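Local coordinates for protein threonine--tRNA ligase catalytic subunit (Aeropyrum pernix, PDB 3A32) that probably catalyses the two-step attachment of threonine to tRNA(Thr), using ATP and a zinc ion, without a domain for deacylating mischarged seryl-tRNA(Thr), at residues A[60-65]-A[185-190]; A[53-58]-A[191-196]; A[452-455]-A[459-462]; A[49-54]-A[330-335]. All coordinates share one frame; numbering follows the deposited sequence.

Interaction 1: A[60-65]-A[185-190]; sequences AKFHAR and MKLVLE
Phe62 reaches across from helix 48-65 and sets its ring against Leu187 and Val188 of helix 174-191. Val188 brings one methyl, CG2, which lies 3.6 Å from Phe62 CE2 and approaches the ring obliquely. Leu187 comes in at the ring edge, close to its plane, with CD1 3.9 Å from Phe62 CE1. The CB of Leu187 also comes near the end of the ring, 4.2 Å from Phe62 CZ. No hydrogen bond crosses here; the contact is wholly apolar. Phe62 CG is anti to the backbone N (chi1 174°), which carries the ring out from its own helix. An alanine at Phe62 is likely to leave a gap between the helices, with Leu187 CD1 and Val188 CG2 robbed of their aromatic partner. Helix 48-65 runs into the short strand 69-70 and lines the dimer interface, consistent with motif 1 of class II synthetases. On the same helix, Phe62 CE2 sits 4.3 Å above one face of the His63 ring, offset toward its rim. Further out, Leu313 of strand 306-316 touches both Phe62 and Val188, and Leu456 of helix 435-457 touches both Phe62 and Leu187. Leu314, next along that strand, also packs on Val188, and Arg66 touches Leu187.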
loop_
_atom_site.group_PDB
_atom_site.type_symbol
_atom_site.label_atom_id
_atom_site.label_comp_id
_atom_site.label_asym_id
_atom_site.label_seq_id
_atom_site.Cartn_x
_atom_site.Cartn_y
_atom_site.Cartn_z
ATOM N N ALA A 60 8.085 -1.281 2.332
ATOM C CA ALA A 60 8.454 -0.813 1.005
ATOM C C ALA A 60 9.612 0.190 1.044
ATOM O O ALA A 60 10.619 0.005 0.363
ATOM C CB ALA A 60 7.224 -0.213 0.243
ATOM N N LYS A 61 9.474 1.239 1.844
ATOM C CA LYS A 61 10.530 2.250 2.002
ATOM C C LYS A 61 11.816 1.715 2.605
ATOM O O LYS A 61 12.908 2.111 2.145
ATOM C CB LYS A 61 10.019 3.473 2.796
ATOM C CG LYS A 61 8.876 4.220 2.065
ATOM C CD LYS A 61 8.201 5.297 2.910
ATOM C CE LYS A 61 7.178 6.007 2.047
ATOM N NZ LYS A 61 6.430 7.082 2.771
ATOM N N PHE A 62 11.703 0.838 3.617
ATOM C CA PHE A 62 12.881 0.135 4.175
ATOM C C PHE A 62 13.659 -0.611 3.086
ATOM O O PHE A 62 14.885 -0.482 2.980
ATOM C CB PHE A 62 12.514 -0.833 5.301
ATOM C CG PHE A 62 13.697 -1.683 5.782
ATOM C CD1 PHE A 62 14.806 -1.082 6.416
ATOM C CD2 PHE A 62 13.703 -3.067 5.600
ATOM C CE1 PHE A 62 15.911 -1.861 6.837
ATOM C CE2 PHE A 62 14.787 -3.857 6.001
ATOM C CZ PHE A 62 15.897 -3.251 6.645
ATOM N N HIS A 63 12.927 -1.351 2.242
ATOM C CA HIS A 63 13.550 -2.060 1.153
ATOM C C HIS A 63 14.108 -1.182 0.077
ATOM O O HIS A 63 15.222 -1.422 -0.393
ATOM C CB HIS A 63 12.618 -3.137 0.632
ATOM C CG HIS A 63 12.534 -4.306 1.568
ATOM N ND1 HIS A 63 11.710 -4.322 2.675
ATOM C CD2 HIS A 63 13.215 -5.473 1.589
ATOM C CE1 HIS A 63 11.829 -5.485 3.290
ATOM N NE2 HIS A 63 12.777 -6.180 2.687
ATOM N N ALA A 64 13.387 -0.136 -0.293
ATOM C CA ALA A 64 13.938 0.821 -1.264
ATOM C C ALA A 64 15.286 1.488 -0.795
ATOM O O ALA A 64 16.221 1.652 -1.590
ATOM C CB ALA A 64 12.907 1.820 -1.654
ATOM N N ARG A 65 15.411 1.794 0.495
ATOM C CA ARG A 65 16.624 2.370 1.074
ATOM C C ARG A 65 17.836 1.416 1.172
ATOM O O ARG A 65 18.982 1.866 1.250
ATOM C CB ARG A 65 16.278 2.882 2.478
ATOM C CG ARG A 65 15.476 4.163 2.382
ATOM C CD ARG A 65 14.623 4.453 3.568
ATOM N NE ARG A 65 15.375 4.600 4.818
ATOM C CZ ARG A 65 16.073 5.682 5.178
ATOM N NH1 ARG A 65 16.146 6.744 4.368
ATOM N NH2 ARG A 65 16.693 5.689 6.368
ATOM N N MET A 185 16.646 -8.405 8.465
ATOM C CA MET A 185 15.699 -9.071 9.355
ATOM C C MET A 185 15.828 -8.532 10.788
ATOM O O MET A 185 14.821 -8.207 11.441
ATOM C CB MET A 185 15.918 -10.600 9.284
ATOM C CG MET A 185 15.011 -11.435 10.232
ATOM S SD MET A 185 15.607 -11.371 11.948
ATOM C CE MET A 185 17.368 -11.783 11.832
ATOM N N LYS A 186 17.071 -8.418 11.254
ATOM C CA LYS A 186 17.354 -7.897 12.582
ATOM C C LYS A 186 16.880 -6.437 12.808
ATOM O O LYS A 186 16.269 -6.118 13.849
ATOM C CB LYS A 186 18.848 -8.045 12.835
ATOM C CG LYS A 186 19.345 -7.463 14.147
ATOM C CD LYS A 186 20.667 -8.057 14.430
ATOM C CE LYS A 186 21.142 -7.805 15.867
ATOM N NZ LYS A 186 21.199 -6.337 16.242
ATOM N N LEU A 187 17.197 -5.551 11.850
ATOM C CA LEU A 187 16.702 -4.159 11.844
ATOM C C LEU A 187 15.157 -4.047 11.917
ATOM O O LEU A 187 14.642 -3.226 12.696
ATOM C CB LEU A 187 17.212 -3.406 10.596
ATOM C CG LEU A 187 18.707 -3.065 10.445
ATOM C CD1 LEU A 187 19.028 -2.639 9.003
ATOM C CD2 LEU A 187 19.125 -1.993 11.435
ATOM N N VAL A 188 14.435 -4.804 11.079
ATOM C CA VAL A 188 12.986 -4.880 11.156
ATOM C C VAL A 188 12.429 -5.446 12.517
ATOM O O VAL A 188 11.580 -4.803 13.173
ATOM C CB VAL A 188 12.405 -5.633 9.949
ATOM C CG1 VAL A 188 10.963 -5.948 10.149
ATOM C CG2 VAL A 188 12.541 -4.795 8.679
ATOM N N LEU A 189 12.931 -6.598 12.973
ATOM C CA LEU A 189 12.542 -7.076 14.295
ATOM C C LEU A 189 12.743 -6.068 15.412
ATOM O O LEU A 189 11.830 -5.839 16.211
ATOM C CB LEU A 189 13.270 -8.347 14.682
ATOM C CG LEU A 189 12.914 -9.613 13.910
ATOM C CD1 LEU A 189 13.369 -10.686 14.808
ATOM C CD2 LEU A 189 11.451 -9.756 13.626
ATOM N N GLU A 190 13.932 -5.473 15.465
ATOM C CA GLU A 190 14.321 -4.615 16.580
ATOM C C GLU A 190 13.659 -3.256 16.529
ATOM O O GLU A 190 13.243 -2.717 17.546
ATOM C CB GLU A 190 15.867 -4.493 16.682
ATOM C CG GLU A 190 16.508 -5.804 17.124
ATOM C CD GLU A 190 18.019 -5.725 17.362
ATOM O OE1 GLU A 190 18.683 -4.893 16.716
ATOM O OE2 GLU A 190 18.551 -6.512 18.206
#

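Interaction 2: A[53-58]-A[191-196]; sequences YALAEV and RLFKLG
The ring of Phe193 is the one flat group that meets helix 48-65 here, and it does so through Leu55. Leu55 CD1 lies 4.2 Å from Phe193 CZ and comes in obliquely. One face of the ring carries the neighbouring residue: Leu192 CG sits 3.9 Å above the plane, offset toward the rim. Elsewhere the ring meets Phe320 of helix 317-327, the two planes inclined at about 45°.

Leu192 is the second contact group of this loop. Its CG is anti to the backbone N (chi1 180°), and its two methyls then serve two different residues. CD2 is 4.0 Å from Leu55 CD1, and CD1 is 4.3 Å from Val58 CG1. The Leu55 and Leu192 side chains cross at about a right angle. Leu55 CD1 thus touches both Leu192 and Phe193. Leu55 itself has chi1 of -127°, well away from a staggered position, so its rotation may be strained or imprecisely fitted. All four touching residues are buried, and no hydrogen bond crosses the contact.

The backbone leaves the helical conformation at Lys194, where phi turns positive. Arg328 holds the turn from outside through the carbonyl oxygens of Phe193 and Lys194. Val453 of helix 435-457 touches both Val58 and Leu192. The whole is a helix C-terminus and its exit turn packed on the flank of a long interface helix, which probably corresponds to the motif 1 helix of the class II synthetase catalytic domain.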
loop_
_atom_site.group_PDB
_atom_site.type_symbol
_atom_site.label_atom_id
_atom_site.label_comp_id
_atom_site.label_asym_id
_atom_site.label_seq_id
_atom_site.Cartn_x
_atom_site.Cartn_y
_atom_site.Cartn_z
ATOM N N TYR A 53 -1.785 -0.459 5.828
ATOM C CA TYR A 53 -1.153 0.578 5.024
ATOM C C TYR A 53 0.213 0.975 5.602
ATOM O O TYR A 53 1.129 1.191 4.839
ATOM C CB TYR A 53 -2.042 1.799 4.864
ATOM C CG TYR A 53 -3.240 1.559 3.980
ATOM C CD1 TYR A 53 -4.428 1.072 4.522
ATOM C CD2 TYR A 53 -3.179 1.795 2.603
ATOM C CE1 TYR A 53 -5.548 0.814 3.716
ATOM C CE2 TYR A 53 -4.317 1.582 1.768
ATOM C CZ TYR A 53 -5.496 1.110 2.351
ATOM O OH TYR A 53 -6.612 0.891 1.612
ATOM N N ALA A 54 0.321 1.054 6.933
ATOM C CA ALA A 54 1.583 1.470 7.586
ATOM C C ALA A 54 2.695 0.449 7.302
ATOM O O ALA A 54 3.828 0.800 6.995
ATOM C CB ALA A 54 1.378 1.661 9.112
ATOM N N LEU A 55 2.317 -0.820 7.368
ATOM C CA LEU A 55 3.184 -1.941 7.132
ATOM C C LEU A 55 3.731 -1.942 5.682
ATOM O O LEU A 55 4.967 -1.971 5.466
ATOM C CB LEU A 55 2.365 -3.197 7.470
ATOM C CG LEU A 55 2.820 -4.286 8.434
ATOM C CD1 LEU A 55 4.025 -3.886 9.338
ATOM C CD2 LEU A 55 1.657 -4.801 9.222
ATOM N N ALA A 56 2.841 -1.818 4.703
ATOM C CA ALA A 56 3.263 -1.782 3.307
ATOM C C ALA A 56 4.277 -0.682 3.051
ATOM O O ALA A 56 5.266 -0.885 2.339
ATOM C CB ALA A 56 2.043 -1.581 2.360
ATOM N N GLU A 57 3.999 0.489 3.643
ATOM C CA GLU A 57 4.724 1.731 3.433
ATOM C C GLU A 57 6.097 1.689 4.082
ATOM O O GLU A 57 7.089 2.063 3.461
ATOM C CB GLU A 57 3.903 2.893 4.033
ATOM C CG GLU A 57 4.660 4.161 3.994
ATOM C CD GLU A 57 4.043 5.340 4.789
ATOM O OE1 GLU A 57 2.811 5.345 4.974
ATOM O OE2 GLU A 57 4.867 6.258 5.173
ATOM N N VAL A 58 6.140 1.289 5.358
ATOM C CA VAL A 58 7.402 1.079 6.093
ATOM C C VAL A 58 8.277 -0.003 5.455
ATOM O O VAL A 58 9.449 0.220 5.251
ATOM C CB VAL A 58 7.166 0.700 7.615
ATOM C CG1 VAL A 58 8.496 0.311 8.300
ATOM C CG2 VAL A 58 6.491 1.868 8.373
ATOM N N ARG A 191 13.550 -2.702 15.333
ATOM C CA ARG A 191 13.135 -1.306 15.200
ATOM C C ARG A 191 11.678 -1.110 14.956
ATOM O O ARG A 191 11.111 -0.105 15.439
ATOM C CB ARG A 191 13.986 -0.580 14.154
ATOM C CG ARG A 191 15.418 -0.502 14.687
ATOM C CD ARG A 191 16.352 0.248 13.840
ATOM N NE ARG A 191 17.684 0.067 14.414
ATOM C CZ ARG A 191 18.780 0.688 13.968
ATOM N NH1 ARG A 191 18.704 1.529 12.924
ATOM N NH2 ARG A 191 19.944 0.452 14.567
ATOM N N LEU A 192 11.066 -2.051 14.229
ATOM C CA LEU A 192 9.635 -1.973 13.947
ATOM C C LEU A 192 8.875 -2.681 15.032
ATOM O O LEU A 192 7.864 -2.166 15.552
ATOM C CB LEU A 192 9.281 -2.534 12.561
ATOM C CG LEU A 192 7.814 -2.506 12.159
ATOM C CD1 LEU A 192 7.250 -1.078 12.147
ATOM C CD2 LEU A 192 7.656 -3.158 10.799
ATOM N N PHE A 193 9.369 -3.850 15.408
ATOM C CA PHE A 193 8.654 -4.670 16.376
ATOM C C PHE A 193 9.196 -4.600 17.813
ATOM O O PHE A 193 8.556 -5.116 18.733
ATOM C CB PHE A 193 8.460 -6.105 15.842
ATOM C CG PHE A 193 7.516 -6.170 14.640
ATOM C CD1 PHE A 193 6.141 -5.946 14.802
ATOM C CD2 PHE A 193 7.996 -6.378 13.357
ATOM C CE1 PHE A 193 5.214 -5.979 13.699
ATOM C CE2 PHE A 193 7.094 -6.405 12.265
ATOM C CZ PHE A 193 5.680 -6.207 12.451
ATOM N N LYS A 194 10.347 -3.961 18.027
ATOM C CA LYS A 194 10.973 -3.950 19.379
ATOM C C LYS A 194 11.253 -5.330 19.965
ATOM O O LYS A 194 11.065 -5.563 21.180
ATOM C CB LYS A 194 10.091 -3.161 20.355
ATOM C CG LYS A 194 9.725 -1.767 19.837
ATOM C CD LYS A 194 11.017 -0.919 19.670
ATOM C CE LYS A 194 11.691 -0.739 21.047
ATOM N NZ LYS A 194 12.768 0.277 20.978
ATOM N N LEU A 195 11.687 -6.262 19.112
ATOM C CA LEU A 195 12.036 -7.605 19.547
ATOM C C LEU A 195 13.549 -7.740 19.500
ATOM O O LEU A 195 14.140 -7.668 18.436
ATOM C CB LEU A 195 11.413 -8.649 18.625
ATOM C CG LEU A 195 9.879 -8.815 18.602
ATOM C CD1 LEU A 195 9.456 -9.700 17.449
ATOM C CD2 LEU A 195 9.351 -9.342 19.906
ATOM N N GLY A 196 14.184 -7.938 20.629
ATOM C CA GLY A 196 15.626 -8.139 20.685
ATOM C C GLY A 196 16.149 -9.359 19.944
ATOM O O GLY A 196 15.634 -10.497 20.082
#

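Interaction 3: A[452-455]-A[459-462]; sequences PVRS and QAPR
Val453 and Pro461 cross at about a right angle, with one methyl of the valine directed at the proline ring. Val453 CG1 lies 4.2 Å from Pro461 CD. The same methyl is 4.3 Å from Ala460 CB and also lies close to Ala460 CA. It is placed there by a chi1 of 165°, with CG1 anti to the backbone N and turned toward the returning chain. Arg454 contributes its aliphatic part: CG is 3.8 Å from Ala460 N and lies beside the alanine methyl. Beyond that the arginine chain bends at chi3 (-52°), and its NH1 bonds to Glu447 O. No hydrogen bond joins the two segments. Within the helix, Ser455 OG donates to Pro452 O at 2.9 Å, tilted 30° from the carbonyl plane.

The CB of Gln459 points away from the helix. Its OE1 accepts bonds from Lys61 NZ and from Arg462 N of the second subunit. Its NE2 bonds to Ala460 O of the second subunit, so the pair of bonds is repeated in reverse across the dimer. Pro461 is also covered by Ala54, Glu57 and Val58 of helix 48-65. The arrangement is a tight chain reversal after helix 435-457, leading to edge strand 465-466 of the mixed sheet of the anticodon-binding domain. It brings the end of that domain against the catalytic domain's interface helix 48-65.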
loop_
_atom_site.group_PDB
_atom_site.type_symbol
_atom_site.label_atom_id
_atom_site.label_comp_id
_atom_site.label_asym_id
_atom_site.label_seq_id
_atom_site.Cartn_x
_atom_site.Cartn_y
_atom_site.Cartn_z
ATOM N N PRO A 452 12.791 4.758 15.955
ATOM C CA PRO A 452 13.339 3.557 15.335
ATOM C C PRO A 452 12.710 3.270 13.949
ATOM O O PRO A 452 13.409 2.754 13.075
ATOM C CB PRO A 452 12.936 2.421 16.314
ATOM C CG PRO A 452 12.676 3.085 17.603
ATOM C CD PRO A 452 12.095 4.448 17.222
ATOM N N VAL A 453 11.420 3.568 13.760
ATOM C CA VAL A 453 10.781 3.342 12.472
ATOM C C VAL A 453 11.289 4.341 11.438
ATOM O O VAL A 453 11.507 3.952 10.292
ATOM C CB VAL A 453 9.224 3.269 12.531
ATOM C CG1 VAL A 453 8.609 3.402 11.132
ATOM C CG2 VAL A 453 8.779 1.942 13.131
ATOM N N ARG A 454 11.522 5.596 11.825
ATOM C CA ARG A 454 12.213 6.532 10.921
ATOM C C ARG A 454 13.579 6.073 10.421
ATOM O O ARG A 454 13.955 6.407 9.301
ATOM C CB ARG A 454 12.427 7.887 11.575
ATOM C CG ARG A 454 11.173 8.711 11.675
ATOM C CD ARG A 454 11.493 10.181 11.858
ATOM N NE ARG A 454 12.419 10.441 12.965
ATOM C CZ ARG A 454 12.082 10.503 14.259
ATOM N NH1 ARG A 454 10.812 10.296 14.654
ATOM N NH2 ARG A 454 13.033 10.794 15.163
ATOM N N SER A 455 14.337 5.359 11.242
ATOM C CA SER A 455 15.679 4.929 10.791
ATOM C C SER A 455 15.580 3.790 9.772
ATOM O O SER A 455 16.489 3.537 9.027
ATOM C CB SER A 455 16.624 4.560 11.952
ATOM O OG SER A 455 16.241 3.312 12.502
ATOM N N GLN A 459 10.523 7.843 7.052
ATOM C CA GLN A 459 9.298 8.531 7.485
ATOM C C GLN A 459 8.564 7.528 8.355
ATOM O O GLN A 459 8.472 6.352 7.996
ATOM C CB GLN A 459 8.468 8.958 6.225
ATOM C CG GLN A 459 9.340 9.632 5.045
ATOM C CD GLN A 459 8.537 10.046 3.785
ATOM O OE1 GLN A 459 8.142 9.203 2.937
ATOM N NE2 GLN A 459 8.305 11.382 3.655
ATOM N N ALA A 460 8.101 7.952 9.526
ATOM C CA ALA A 460 7.085 7.164 10.217
ATOM C C ALA A 460 5.690 7.523 9.632
ATOM O O ALA A 460 5.381 8.694 9.440
ATOM C CB ALA A 460 7.126 7.389 11.723
ATOM N N PRO A 461 4.878 6.510 9.301
ATOM C CA PRO A 461 3.494 6.711 8.836
ATOM C C PRO A 461 2.528 7.278 9.841
ATOM O O PRO A 461 2.348 6.719 10.912
ATOM C CB PRO A 461 2.998 5.289 8.479
ATOM C CG PRO A 461 4.209 4.469 8.366
ATOM C CD PRO A 461 5.245 5.083 9.329
ATOM N N ARG A 462 1.875 8.361 9.448
ATOM C CA ARG A 462 0.797 8.935 10.188
ATOM C C ARG A 462 -0.453 8.704 9.362
ATOM O O ARG A 462 -0.652 9.315 8.308
ATOM C CB ARG A 462 0.996 10.467 10.392
ATOM C CG ARG A 462 2.331 10.824 11.082
ATOM C CD ARG A 462 2.120 10.732 12.577
ATOM N NE ARG A 462 3.323 11.024 13.314
ATOM C CZ ARG A 462 3.750 12.242 13.650
ATOM N NH1 ARG A 462 3.079 13.332 13.295
ATOM N NH2 ARG A 462 4.876 12.355 14.363
#

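Interaction 4: A[49-54]-A[330-335]; sequences GPIRYA and GRMPFT
Ile51 and Met332 meet methyl to methyl where helix 48-65, probably the motif 1 helix of class II synthetases, passes the chain that links helix 317-327 to strand 341-347. The isoleucine can be followed outward. Its CB is still 5.7 Å from Met332 CE, and CG1 closes the gap to 5.1 Å. With chi2 at -175° the chain stays extended, so CD1 is carried on to within 4.2 Å of Met332 CE. The CG2 branch stays farther off, at 4.7 Å from the same methyl. The methionine instead curls back, all three of its torsions lying between -57° and -71°, and offers its end methyl rather than its sulfur. Leu321, Tyr324 and Leu325 of helix 317-327 pack on it from outside the contact, and Ile18 touches Ile51. On the dimer side of the helix, Tyr53 OH bonds to Val71 O and Phe139 N of the second subunit. The second touch across the two segments is lighter. The carbonyl oxygen of Thr335, which accepts a hydrogen bond from Arg373 NH2, lies 4.4 Å from Ala54 CB.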
loop_
_atom_site.group_PDB
_atom_site.type_symbol
_atom_site.label_atom_id
_atom_site.label_comp_id
_atom_site.label_asym_id
_atom_site.label_seq_id
_atom_site.Cartn_x
_atom_site.Cartn_y
_atom_site.Cartn_z
ATOM N N GLY A 49 -6.907 -1.646 9.391
ATOM C CA GLY A 49 -6.654 -0.960 8.083
ATOM C C GLY A 49 -5.394 -0.124 8.108
ATOM O O GLY A 49 -4.514 -0.303 7.241
ATOM N N PRO A 50 -5.272 0.780 9.109
ATOM C CA PRO A 50 -4.065 1.601 9.196
ATOM C C PRO A 50 -2.801 0.805 9.434
ATOM O O PRO A 50 -1.750 1.162 8.882
ATOM C CB PRO A 50 -4.375 2.598 10.342
ATOM C CG PRO A 50 -5.889 2.579 10.457
ATOM C CD PRO A 50 -6.263 1.166 10.141
ATOM N N ILE A 51 -2.911 -0.296 10.187
ATOM C CA ILE A 51 -1.794 -1.217 10.347
ATOM C C ILE A 51 -1.322 -1.768 8.981
ATOM O O ILE A 51 -0.136 -1.823 8.727
ATOM C CB ILE A 51 -2.131 -2.431 11.300
ATOM C CG1 ILE A 51 -2.525 -1.982 12.699
ATOM C CG2 ILE A 51 -0.924 -3.378 11.456
ATOM C CD1 ILE A 51 -2.703 -3.156 13.588
ATOM N N ARG A 52 -2.252 -2.183 8.120
ATOM C CA ARG A 52 -1.895 -2.711 6.803
ATOM C C ARG A 52 -1.253 -1.677 5.877
ATOM O O ARG A 52 -0.262 -1.974 5.235
ATOM C CB ARG A 52 -3.095 -3.408 6.146
ATOM C CG ARG A 52 -3.349 -4.787 6.888
ATOM C CD ARG A 52 -4.361 -5.623 6.137
ATOM N NE ARG A 52 -3.850 -6.071 4.841
ATOM C CZ ARG A 52 -3.061 -7.143 4.672
ATOM N NH1 ARG A 52 -2.692 -7.883 5.713
ATOM N NH2 ARG A 52 -2.667 -7.494 3.460
ATOM N N TYR A 53 -1.785 -0.459 5.828
ATOM C CA TYR A 53 -1.153 0.578 5.024
ATOM C C TYR A 53 0.213 0.975 5.602
ATOM O O TYR A 53 1.129 1.191 4.839
ATOM C CB TYR A 53 -2.042 1.799 4.864
ATOM C CG TYR A 53 -3.240 1.559 3.980
ATOM C CD1 TYR A 53 -4.428 1.072 4.522
ATOM C CD2 TYR A 53 -3.179 1.795 2.603
ATOM C CE1 TYR A 53 -5.548 0.814 3.716
ATOM C CE2 TYR A 53 -4.317 1.582 1.768
ATOM C CZ TYR A 53 -5.496 1.110 2.351
ATOM O OH TYR A 53 -6.612 0.891 1.612
ATOM N N ALA A 54 0.321 1.054 6.933
ATOM C CA ALA A 54 1.583 1.470 7.586
ATOM C C ALA A 54 2.695 0.449 7.302
ATOM O O ALA A 54 3.828 0.800 6.995
ATOM C CB ALA A 54 1.378 1.661 9.112
ATOM N N GLY A 330 -1.217 -8.589 22.844
ATOM C CA GLY A 330 -2.047 -7.585 22.273
ATOM C C GLY A 330 -1.377 -6.218 22.217
ATOM O O GLY A 330 -2.026 -5.250 21.819
ATOM N N ARG A 331 -0.088 -6.148 22.575
ATOM C CA ARG A 331 0.620 -4.855 22.733
ATOM C C ARG A 331 1.464 -4.493 21.526
ATOM O O ARG A 331 2.539 -5.048 21.318
ATOM C CB ARG A 331 1.482 -4.836 24.000
ATOM C CG ARG A 331 0.687 -5.037 25.277
ATOM C CD ARG A 331 -0.265 -3.848 25.644
ATOM N NE ARG A 331 -1.023 -4.118 26.878
ATOM C CZ ARG A 331 -1.761 -3.225 27.532
ATOM N NH1 ARG A 331 -1.901 -1.967 27.086
ATOM N NH2 ARG A 331 -2.367 -3.592 28.651
ATOM N N MET A 332 0.940 -3.583 20.717
ATOM C CA MET A 332 1.560 -3.175 19.458
ATOM C C MET A 332 2.572 -2.051 19.685
ATOM O O MET A 332 2.346 -1.172 20.567
ATOM C CB MET A 332 0.483 -2.641 18.487
ATOM C CG MET A 332 -0.640 -3.662 18.123
ATOM S SD MET A 332 0.059 -5.171 17.414
ATOM C CE MET A 332 0.605 -4.543 15.797
ATOM N N PRO A 333 3.643 -2.022 18.850
ATOM C CA PRO A 333 4.546 -0.862 18.864
ATOM C C PRO A 333 3.775 0.386 18.421
ATOM O O PRO A 333 2.837 0.253 17.620
ATOM C CB PRO A 333 5.623 -1.201 17.820
ATOM C CG PRO A 333 5.150 -2.447 17.094
ATOM C CD PRO A 333 3.987 -3.032 17.818
ATOM N N PHE A 334 4.176 1.570 18.916
ATOM C CA PHE A 334 3.448 2.803 18.704
ATOM C C PHE A 334 2.997 3.017 17.249
ATOM O O PHE A 334 1.856 3.420 17.016
ATOM C CB PHE A 334 4.249 4.011 19.207
ATOM C CG PHE A 334 3.575 5.331 18.983
ATOM C CD1 PHE A 334 2.767 5.891 19.969
ATOM C CD2 PHE A 334 3.813 6.055 17.818
ATOM C CE1 PHE A 334 2.163 7.150 19.789
ATOM C CE2 PHE A 334 3.209 7.296 17.616
ATOM C CZ PHE A 334 2.372 7.853 18.608
ATOM N N THR A 335 3.899 2.772 16.287
ATOM C CA THR A 335 3.610 3.091 14.892
ATOM C C THR A 335 2.452 2.224 14.302
ATOM O O THR A 335 1.723 2.650 13.391
ATOM C CB THR A 335 4.906 3.040 14.017
ATOM O OG1 THR A 335 5.836 4.057 14.471
ATOM C CG2 THR A 335 4.598 3.364 12.583
#

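How the interactions relate
Helix 48-65 opens three of the four loops. Interaction 4 starts first and closes last of these, at 330-335. Interaction 2 begins from the same part of the helix, sharing Tyr53 and Ala54, and closes at 191-196. Interaction 1 is nested inside both, closing at 185-190. Nothing crosses. Interaction 3 follows in series, a short local loop at the end of helix 435-457. Its tail returns to the same helix, where Pro461 touches Val58 and Gln459 bonds to Lys61; Pro461 also touches Thr335 of interaction 4. Arg191 bonds to Ser455, joining interactions 2 and 3. Together they tie the interface helix to helix 174-191, the linker before strand 341-347 and the C-terminal tail.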